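PDB 3L86: acetylglutamate kinase from Streptococcus mutans, which probably catalyses the ATP-dependent phosphorylation of N-acetyl-L-glutamate to N-acetyl-L-glutamyl 5-phosphate, a step of arginine biosynthesis. Local coordinates for residues Q68-H73 / Q173-A178; S57-W62 / A126-Q131. All blocks are in the same frame, centred on the assembly; numbering follows the deposited sequence.

Interaction 1: residues Q68-H73 / Q173-A178; sequences QLVIVH and QIPILA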
loop_
_atom_site.group_PDB
_atom_site.type_symbol
_atom_site.label_atom_id
_atom_site.label_comp_id
_atom_site.label_asym_id
_atom_site.label_seq_id
_atom_site.Cartn_x
_atom_site.Cartn_y
_atom_site.Cartn_z
ATOM N N GLN A 68 -14.019 -4.639 9.860
ATOM C CA GLN A 68 -13.656 -3.250 9.486
ATOM C C GLN A 68 -12.474 -3.287 8.525
ATOM O O GLN A 68 -11.433 -3.879 8.855
ATOM C CB GLN A 68 -13.266 -2.448 10.753
ATOM C CG GLN A 68 -14.423 -2.451 11.838
ATOM C CD GLN A 68 -13.856 -2.040 13.198
ATOM O OE1 GLN A 68 -13.624 -0.865 13.429
ATOM N NE2 GLN A 68 -13.548 -3.016 14.059
ATOM N N LEU A 69 -12.623 -2.641 7.369
ATOM C CA LEU A 69 -11.651 -2.804 6.286
ATOM C C LEU A 69 -11.096 -1.423 5.906
ATOM O O LEU A 69 -11.863 -0.453 5.835
ATOM C CB LEU A 69 -12.319 -3.478 5.066
ATOM C CG LEU A 69 -12.230 -4.973 4.706
ATOM C CD1 LEU A 69 -11.864 -5.980 5.785
ATOM C CD2 LEU A 69 -13.350 -5.515 3.771
ATOM N N VAL A 70 -9.773 -1.333 5.691
ATOM C CA VAL A 70 -9.165 -0.083 5.165
ATOM C C VAL A 70 -8.332 -0.490 3.961
ATOM O O VAL A 70 -7.604 -1.475 4.062
ATOM C CB VAL A 70 -8.250 0.630 6.224
ATOM C CG1 VAL A 70 -7.528 1.813 5.601
ATOM C CG2 VAL A 70 -9.100 1.111 7.478
ATOM N N ILE A 71 -8.468 0.220 2.828
ATOM C CA ILE A 71 -7.723 -0.046 1.598
ATOM C C ILE A 71 -6.692 1.086 1.294
ATOM O O ILE A 71 -7.023 2.304 1.326
ATOM C CB ILE A 71 -8.667 -0.265 0.363
ATOM C CG1 ILE A 71 -9.398 -1.621 0.442
ATOM C CG2 ILE A 71 -7.894 -0.131 -1.051
ATOM C CD1 ILE A 71 -10.562 -1.756 -0.594
ATOM N N VAL A 72 -5.436 0.674 1.075
ATOM C CA VAL A 72 -4.305 1.521 0.649
ATOM C C VAL A 72 -3.926 0.968 -0.746
ATOM O O VAL A 72 -4.120 -0.219 -1.004
ATOM C CB VAL A 72 -3.105 1.402 1.635
ATOM C CG1 VAL A 72 -1.803 2.101 1.094
ATOM C CG2 VAL A 72 -3.543 1.907 3.100
ATOM N N HIS A 73 -3.509 1.862 -1.655
ATOM C CA HIS A 73 -3.099 1.500 -2.993
ATOM C C HIS A 73 -1.917 2.376 -3.498
ATOM O O HIS A 73 -1.747 3.584 -3.061
ATOM C CB HIS A 73 -4.282 1.560 -3.978
ATOM C CG HIS A 73 -4.673 2.945 -4.404
ATOM N ND1 HIS A 73 -4.009 3.634 -5.417
ATOM C CD2 HIS A 73 -5.698 3.740 -4.010
ATOM C CE1 HIS A 73 -4.593 4.812 -5.592
ATOM N NE2 HIS A 73 -5.636 4.888 -4.771
ATOM N N GLN A 173 -18.246 2.237 6.066
ATOM C CA GLN A 173 -17.836 2.618 4.690
ATOM C C GLN A 173 -16.321 2.356 4.646
ATOM O O GLN A 173 -15.637 2.576 5.657
ATOM C CB GLN A 173 -18.132 4.108 4.458
ATOM C CG GLN A 173 -18.539 4.520 3.035
ATOM C CD GLN A 173 -18.613 6.038 2.848
ATOM O OE1 GLN A 173 -18.033 6.804 3.631
ATOM N NE2 GLN A 173 -19.308 6.478 1.797
ATOM N N ILE A 174 -15.798 1.816 3.540
ATOM C CA ILE A 174 -14.341 1.525 3.479
ATOM C C ILE A 174 -13.621 2.759 2.948
ATOM O O ILE A 174 -13.884 3.176 1.819
ATOM C CB ILE A 174 -14.013 0.325 2.556
ATOM C CG1 ILE A 174 -14.708 -0.952 3.069
ATOM C CG2 ILE A 174 -12.496 0.094 2.498
ATOM C CD1 ILE A 174 -14.742 -2.124 2.074
ATOM N N PRO A 175 -12.715 3.340 3.757
ATOM C CA PRO A 175 -11.896 4.407 3.154
ATOM C C PRO A 175 -10.853 3.844 2.199
ATOM O O PRO A 175 -10.139 2.923 2.587
ATOM C CB PRO A 175 -11.169 5.022 4.347
ATOM C CG PRO A 175 -11.124 3.904 5.461
ATOM C CD PRO A 175 -12.491 3.172 5.224
ATOM N N ILE A 176 -10.744 4.451 1.006
ATOM C CA ILE A 176 -9.657 4.188 0.027
ATOM C C ILE A 176 -8.577 5.310 0.001
ATOM O O ILE A 176 -8.867 6.500 -0.343
ATOM C CB ILE A 176 -10.244 3.939 -1.373
ATOM C CG1 ILE A 176 -11.149 2.674 -1.350
ATOM C CG2 ILE A 176 -9.125 3.717 -2.432
ATOM C CD1 ILE A 176 -12.202 2.637 -2.526
ATOM N N LEU A 177 -7.348 4.925 0.364
ATOM C CA LEU A 177 -6.199 5.858 0.456
ATOM C C LEU A 177 -5.083 5.637 -0.535
ATOM O O LEU A 177 -4.346 4.644 -0.470
ATOM C CB LEU A 177 -5.518 5.707 1.791
ATOM C CG LEU A 177 -5.736 6.545 2.990
ATOM C CD1 LEU A 177 -7.224 6.480 3.363
ATOM C CD2 LEU A 177 -4.840 6.012 4.151
ATOM N N ALA A 178 -4.871 6.616 -1.393
ATOM C CA ALA A 178 -3.679 6.638 -2.276
ATOM C C ALA A 178 -2.378 6.855 -1.487
ATOM O O ALA A 178 -2.424 7.435 -0.393
ATOM C CB ALA A 178 -3.829 7.756 -3.316
#
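Ile-71 is gripped at both its amide and its carbonyl by the strand beside it, the alternating pattern that defines a parallel beta pair. Its N donates to Pro-175 O, with Ile-71 N and Pro-175 O 3.2 Å apart. In return Leu-177 N reaches Ile-71 O at 2.8 Å. The ladder closes with His-73 N to Leu-177 O (3.1 Å).

Packing is tight around His-73. With CG set between the backbone N and the carbonyl carbon (chi1 77°), the ring folds back over the neighbouring strand, and Ala-178 CA lies over one face, 3.9 Å from the centroid of the His-73 ring, in a CH-pi contact. At the ring's edge, near its plane, Ile-176 CG2 meets His-73 CD2 at 3.8 Å, the two side chains crossing at about a right angle. The Gln-68 and Gln-173 end is looser: both glutamines are partly exposed and splay apart, and the ladder has stopped. Here the strands are joined by van der Waals contact: Ile-174 CG2 rests on Leu-69 O (3.4 Å), while the side chains of Leu-69 and Ile-174 run side by side. On the other face of the sheet, Val-70 CG2 touches Pro-175 CG (4.0 Å).

The pair belongs to the central sheet of the amino acid kinase fold. Strand 38-43 flanks 68-73 on its other edge; helix 101-125 covers Ile-71, His-73 and Ile-176 through Leu-123, Val-115 and Leu-119, whereas helix 162-170 packs on Val-70 and Pro-175 from the opposite face.

Interaction 2: residues S57-W62 / A126-Q131; sequences SQIKNW and AGVSCQ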
loop_
_atom_site.group_PDB
_atom_site.type_symbol
_atom_site.label_atom_id
_atom_site.label_comp_id
_atom_site.label_asym_id
_atom_site.label_seq_id
_atom_site.Cartn_x
_atom_site.Cartn_y
_atom_site.Cartn_z
ATOM N N SER A 57 -16.365 -10.276 -4.295
ATOM C CA SER A 57 -17.251 -10.982 -3.295
ATOM C C SER A 57 -16.668 -11.119 -1.885
ATOM O O SER A 57 -17.376 -10.978 -0.860
ATOM C CB SER A 57 -17.611 -12.393 -3.785
ATOM O OG SER A 57 -18.318 -12.314 -5.025
ATOM N N GLN A 58 -15.377 -11.420 -1.804
ATOM C CA GLN A 58 -14.723 -11.584 -0.500
ATOM C C GLN A 58 -14.753 -10.276 0.277
ATOM O O GLN A 58 -15.080 -10.252 1.463
ATOM C CB GLN A 58 -13.272 -12.170 -0.637
ATOM C CG GLN A 58 -12.550 -12.411 0.731
ATOM C CD GLN A 58 -13.323 -13.401 1.642
ATOM O OE1 GLN A 58 -14.094 -13.015 2.526
ATOM N NE2 GLN A 58 -13.166 -14.658 1.368
ATOM N N ILE A 59 -14.411 -9.168 -0.381
ATOM C CA ILE A 59 -14.575 -7.854 0.270
ATOM C C ILE A 59 -16.037 -7.608 0.750
ATOM O O ILE A 59 -16.250 -7.243 1.927
ATOM C CB ILE A 59 -14.088 -6.685 -0.663
ATOM C CG1 ILE A 59 -12.596 -6.821 -1.071
ATOM C CG2 ILE A 59 -14.281 -5.334 -0.017
ATOM C CD1 ILE A 59 -11.557 -6.750 0.121
ATOM N N LYS A 60 -17.028 -7.719 -0.146
ATOM C CA LYS A 60 -18.441 -7.461 0.235
ATOM C C LYS A 60 -18.856 -8.362 1.423
ATOM O O LYS A 60 -19.520 -7.902 2.344
ATOM C CB LYS A 60 -19.419 -7.755 -0.929
ATOM C CG LYS A 60 -20.824 -7.129 -0.574
ATOM C CD LYS A 60 -21.885 -7.276 -1.615
ATOM C CE LYS A 60 -23.185 -6.610 -1.050
ATOM N NZ LYS A 60 -24.023 -7.705 -0.393
ATOM N N ASN A 61 -18.501 -9.647 1.375
ATOM C CA ASN A 61 -18.876 -10.628 2.455
ATOM C C ASN A 61 -18.207 -10.292 3.778
ATOM O O ASN A 61 -18.848 -10.343 4.840
ATOM C CB ASN A 61 -18.578 -12.098 2.045
ATOM C CG ASN A 61 -19.379 -12.523 0.858
ATOM O OD1 ASN A 61 -20.397 -11.921 0.593
ATOM N ND2 ASN A 61 -18.966 -13.610 0.160
ATOM N N TRP A 62 -16.921 -9.926 3.746
ATOM C CA TRP A 62 -16.315 -9.402 4.993
ATOM C C TRP A 62 -17.069 -8.172 5.531
ATOM O O TRP A 62 -17.276 -8.021 6.764
ATOM C CB TRP A 62 -14.799 -9.060 4.845
ATOM C CG TRP A 62 -13.800 -10.253 4.946
ATOM C CD1 TRP A 62 -13.967 -11.446 5.641
ATOM C CD2 TRP A 62 -12.502 -10.317 4.336
ATOM N NE1 TRP A 62 -12.818 -12.253 5.484
ATOM C CE2 TRP A 62 -11.918 -11.575 4.689
ATOM C CE3 TRP A 62 -11.757 -9.411 3.538
ATOM C CZ2 TRP A 62 -10.655 -11.958 4.241
ATOM C CZ3 TRP A 62 -10.494 -9.803 3.092
ATOM C CH2 TRP A 62 -9.939 -11.036 3.475
ATOM N N ALA A 126 -19.931 -3.360 -7.418
ATOM C CA ALA A 126 -20.168 -4.671 -6.845
ATOM C C ALA A 126 -21.001 -4.630 -5.561
ATOM O O ALA A 126 -21.148 -5.660 -4.921
ATOM C CB ALA A 126 -18.835 -5.435 -6.626
ATOM N N GLY A 127 -21.530 -3.465 -5.163
ATOM C CA GLY A 127 -22.315 -3.367 -3.931
ATOM C C GLY A 127 -21.542 -3.076 -2.641
ATOM O O GLY A 127 -22.135 -2.978 -1.575
ATOM N N VAL A 128 -20.222 -2.882 -2.730
ATOM C CA VAL A 128 -19.418 -2.425 -1.565
ATOM C C VAL A 128 -19.557 -0.915 -1.285
ATOM O O VAL A 128 -19.462 -0.087 -2.209
ATOM C CB VAL A 128 -17.929 -2.759 -1.776
ATOM C CG1 VAL A 128 -17.081 -2.274 -0.585
ATOM C CG2 VAL A 128 -17.781 -4.261 -1.967
ATOM N N SER A 129 -19.797 -0.563 -0.029
ATOM C CA SER A 129 -19.835 0.815 0.393
ATOM C C SER A 129 -18.434 1.321 0.760
ATOM O O SER A 129 -17.794 0.756 1.638
ATOM C CB SER A 129 -20.833 0.987 1.563
ATOM O OG SER A 129 -20.448 2.111 2.348
ATOM N N CYS A 130 -17.962 2.359 0.054
ATOM C CA CYS A 130 -16.564 2.837 0.127
ATOM C C CYS A 130 -16.469 4.291 -0.399
ATOM O O CYS A 130 -17.408 4.772 -1.047
ATOM C CB CYS A 130 -15.618 1.958 -0.749
ATOM S SG CYS A 130 -16.026 1.857 -2.536
ATOM N N GLN A 131 -15.325 4.949 -0.164
ATOM C CA GLN A 131 -15.137 6.359 -0.562
ATOM C C GLN A 131 -13.652 6.660 -0.768
ATOM O O GLN A 131 -12.883 6.409 0.106
ATOM C CB GLN A 131 -15.698 7.309 0.551
ATOM C CG GLN A 131 -15.473 8.805 0.257
ATOM C CD GLN A 131 -16.148 9.242 -1.026
ATOM O OE1 GLN A 131 -17.372 9.119 -1.158
ATOM N NE2 GLN A 131 -15.368 9.772 -1.984
#
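A Schellman motif ends helix 101-125, and the turn it creates leans against the flank of helix 53-64. Gly-127, with positive phi (89°), is the C-prime residue: its own N bonds to Arg-124 O, and Val-128 N to Leu-123 O. Val-128 makes the main apolar contact. Its CG2, anti to the carbonyl carbon and beside the backbone N, abuts the helix, with Val-128 CG2 3.9 Å from Lys-60 CA and 4.1 Å from Ile-59 CG2; the Ile-59 and Val-128 side chains cross obliquely.

The Schellman turn leads the chain from helix 101-125 into strand 130-132 of the central sheet and packs on helix 53-64 as it does so. Ile-174 and Leu-123 join Val-128 on the buried side, and Ile-59 also touches Ile-174.

Toward the surface, the methylenes of Lys-60 pass along the turn. Lys-60 CD comes within 3.8 Å of Ala-126 O, and Lys-60 CE within 3.8 Å of Gly-127 O; these are packing contacts of the aliphatic chain. That chain is extended until its last torsion, where it bends (chi4 -94°), and its NZ forms a salt bridge with Asp-64 one turn further along the same helix. Past Val-128, Gln-63 of helix 53-64 donates through NE2 to Ser-129 O.

Interactions 1 and 2 have centres about 11 Å apart and meet along strand 174-182. That strand pairs with 68-73 on one edge and 130-132 on the other, so Ile-174, which packs on Leu-69 in interaction 1, is probably also hydrogen-bonded through its N to Ser-129 O and through its O to Gln-131 N, each at 3.0 Å. The segments alternate along the chain: 57-62, 68-73, 126-131, 173-178. Helix 53-64 leads directly into strand 68-73, and both contacts belong to the amino acid kinase fold. Interaction 1 runs inward, bringing the side chain of His-73 to about 7 Å from the bound N-acetyl-L-glutamate (nearest atoms), whereas interaction 2 packs the periphery of the same sheet.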